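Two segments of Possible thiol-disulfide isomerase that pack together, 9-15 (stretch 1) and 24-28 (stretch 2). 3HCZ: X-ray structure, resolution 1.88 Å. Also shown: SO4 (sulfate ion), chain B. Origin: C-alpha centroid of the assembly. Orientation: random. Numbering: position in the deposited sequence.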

# COMPACT_ATOMS: atom_id res chain seq x y z
N LYS A 9 8.65 -12.53 6.23
CA LYS A 9 8.89 -12.98 4.86
C LYS A 9 8.79 -11.77 3.95
O LYS A 9 8.07 -10.81 4.30
CB LYS A 9 7.84 -14.01 4.44
CG LYS A 9 7.78 -15.20 5.39
CD LYS A 9 8.87 -16.19 5.05
CE LYS A 9 8.73 -17.51 5.76
NZ LYS A 9 9.77 -17.53 6.81
N LYS A 10 9.51 -11.79 2.83
CA LYS A 10 9.43 -10.68 1.85
C LYS A 10 8.04 -10.72 1.21
O LYS A 10 7.54 -11.81 0.86
CB LYS A 10 10.57 -10.78 0.81
CG LYS A 10 10.93 -9.45 0.14
CD LYS A 10 12.29 -9.52 -0.59
CE LYS A 10 12.53 -8.35 -1.57
NZ LYS A 10 13.90 -8.46 -2.29
N ALA A 11 7.37 -9.57 1.13
CA ALA A 11 6.05 -9.48 0.50
C ALA A 11 6.24 -9.88 -0.97
O ALA A 11 7.30 -9.58 -1.54
CB ALA A 11 5.49 -8.06 0.59
N PRO A 12 5.26 -10.58 -1.57
CA PRO A 12 5.39 -10.88 -3.01
C PRO A 12 5.60 -9.61 -3.84
O PRO A 12 4.93 -8.58 -3.59
CB PRO A 12 4.03 -11.49 -3.37
CG PRO A 12 3.57 -12.16 -2.06
CD PRO A 12 4.11 -11.29 -0.95
N ASN A 13 6.47 -9.66 -4.85
CA ASN A 13 6.71 -8.47 -5.68
C ASN A 13 5.42 -8.18 -6.47
O ASN A 13 4.59 -9.07 -6.69
CB ASN A 13 7.91 -8.69 -6.64
CG ASN A 13 8.50 -7.39 -7.21
OD1 ASN A 13 8.04 -6.26 -6.93
ND2 ASN A 13 9.54 -7.54 -8.02
N LEU A 14 5.24 -6.92 -6.85
CA LEU A 14 4.08 -6.47 -7.66
C LEU A 14 4.65 -5.72 -8.87
O LEU A 14 5.49 -4.83 -8.72
CB LEU A 14 3.19 -5.53 -6.84
CG LEU A 14 2.47 -6.27 -5.69
CD1 LEU A 14 1.90 -5.24 -4.70
CD2 LEU A 14 1.33 -7.03 -6.29
N TYR A 15 4.18 -6.09 -10.05
CA TYR A 15 4.70 -5.51 -11.30
C TYR A 15 3.64 -4.56 -11.84
O TYR A 15 3.20 -4.68 -13.00
CB TYR A 15 5.03 -6.64 -12.30
CG TYR A 15 6.09 -7.61 -11.81
CD1 TYR A 15 7.44 -7.39 -12.09
CD2 TYR A 15 5.75 -8.75 -11.08
CE1 TYR A 15 8.44 -8.27 -11.64
CE2 TYR A 15 6.74 -9.63 -10.61
CZ TYR A 15 8.07 -9.40 -10.91
OH TYR A 15 9.04 -10.27 -10.50
S SO4 B . 8.46 -12.89 -5.70
O1 SO4 B . 7.76 -12.61 -4.46
O2 SO4 B . 8.31 -11.78 -6.62
O3 SO4 B . 9.91 -13.04 -5.54
O4 SO4 B . 7.85 -14.12 -6.24
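Stretch 2 (24-28) RYLYD

Stretch 2 packs against the extended, irregular stretch 1 as a short turn running nearly antiparallel to it, held by three hydrogen bonds and by a tyrosine ring clasped between two side chains. The end-to-end directions of the touching parts differ by 160°, and the closest CA atoms are those of Tyr 15 and Tyr 25, 4.7 Å apart, followed by those of Leu 14 and Leu 26 at 5.2 Å. Residues 26-28 form a 3-10 segment, closed by a bond from Asp 28 N to Tyr 25 O (3.0 Å), and its first two amides are left to bind stretch 1. Leu 26 N donates to Leu 14 O (3.0 Å), while Tyr 27 N donates to Asn 13 OD1 (3.1 Å). Leu 26 CB points toward stretch 1, 4.0 Å from Leu 14 CB.

Tyr 27 contributes the largest covered area. Its OH donates to Ala 11 O at 2.6 Å. Lys 10 CE lies over one ring face, 3.3 Å from Tyr 27 CE2, and Asn 13 CG over the opposite face, 3.4 Å from Tyr 27 CG. At the other end, the edge of Tyr 15 meets the face of Tyr 25, with CD1 of Tyr 15 3.7 Å from CE1 of Tyr 25 and ring planes at 72°.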

# COMPACT_ATOMS: atom_id res chain seq x y z
N ARG A 24 6.19 0.53 -12.10
CA ARG A 24 6.85 0.86 -10.83
C ARG A 24 6.78 -0.37 -9.95
O ARG A 24 5.82 -0.56 -9.20
CB ARG A 24 6.17 2.07 -10.16
CG ARG A 24 6.25 3.40 -10.95
CD ARG A 24 7.71 3.97 -11.13
NE ARG A 24 8.52 3.78 -9.91
CZ ARG A 24 8.42 4.52 -8.80
NH1 ARG A 24 9.17 4.22 -7.76
NH2 ARG A 24 7.58 5.55 -8.70
N TYR A 25 7.76 -1.26 -10.08
CA TYR A 25 7.74 -2.50 -9.29
C TYR A 25 7.87 -2.22 -7.81
O TYR A 25 8.64 -1.34 -7.38
CB TYR A 25 8.87 -3.49 -9.64
CG TYR A 25 9.01 -3.91 -11.10
CD1 TYR A 25 7.99 -3.66 -12.06
CD2 TYR A 25 10.17 -4.60 -11.49
CE1 TYR A 25 8.16 -4.07 -13.44
CE2 TYR A 25 10.35 -5.03 -12.82
CZ TYR A 25 9.34 -4.74 -13.78
OH TYR A 25 9.55 -5.17 -15.04
N LEU A 26 7.13 -3.01 -7.02
CA LEU A 26 7.20 -2.86 -5.56
C LEU A 26 8.64 -2.93 -5.04
O LEU A 26 9.07 -2.08 -4.21
CB LEU A 26 6.31 -3.91 -4.86
CG LEU A 26 6.47 -3.94 -3.33
CD1 LEU A 26 5.98 -2.61 -2.72
CD2 LEU A 26 5.68 -5.16 -2.76
N TYR A 27 9.40 -3.91 -5.53
CA TYR A 27 10.73 -4.12 -5.03
C TYR A 27 11.70 -2.98 -5.37
O TYR A 27 12.77 -2.84 -4.75
CB TYR A 27 11.28 -5.45 -5.57
CG TYR A 27 10.78 -6.69 -4.81
CD1 TYR A 27 9.68 -6.63 -3.97
CD2 TYR A 27 11.38 -7.93 -5.02
CE1 TYR A 27 9.21 -7.77 -3.29
CE2 TYR A 27 10.93 -9.07 -4.37
CZ TYR A 27 9.85 -8.98 -3.51
OH TYR A 27 9.44 -10.12 -2.88
N ASP A 28 11.33 -2.17 -6.34
CA ASP A 28 12.17 -1.04 -6.76
C ASP A 28 11.93 0.24 -5.96
O ASP A 28 12.68 1.23 -6.12
CB ASP A 28 12.00 -0.78 -8.26
CG ASP A 28 12.61 -1.88 -9.10
OD1 ASP A 28 13.61 -2.46 -8.64
OD2 ASP A 28 12.10 -2.18 -10.20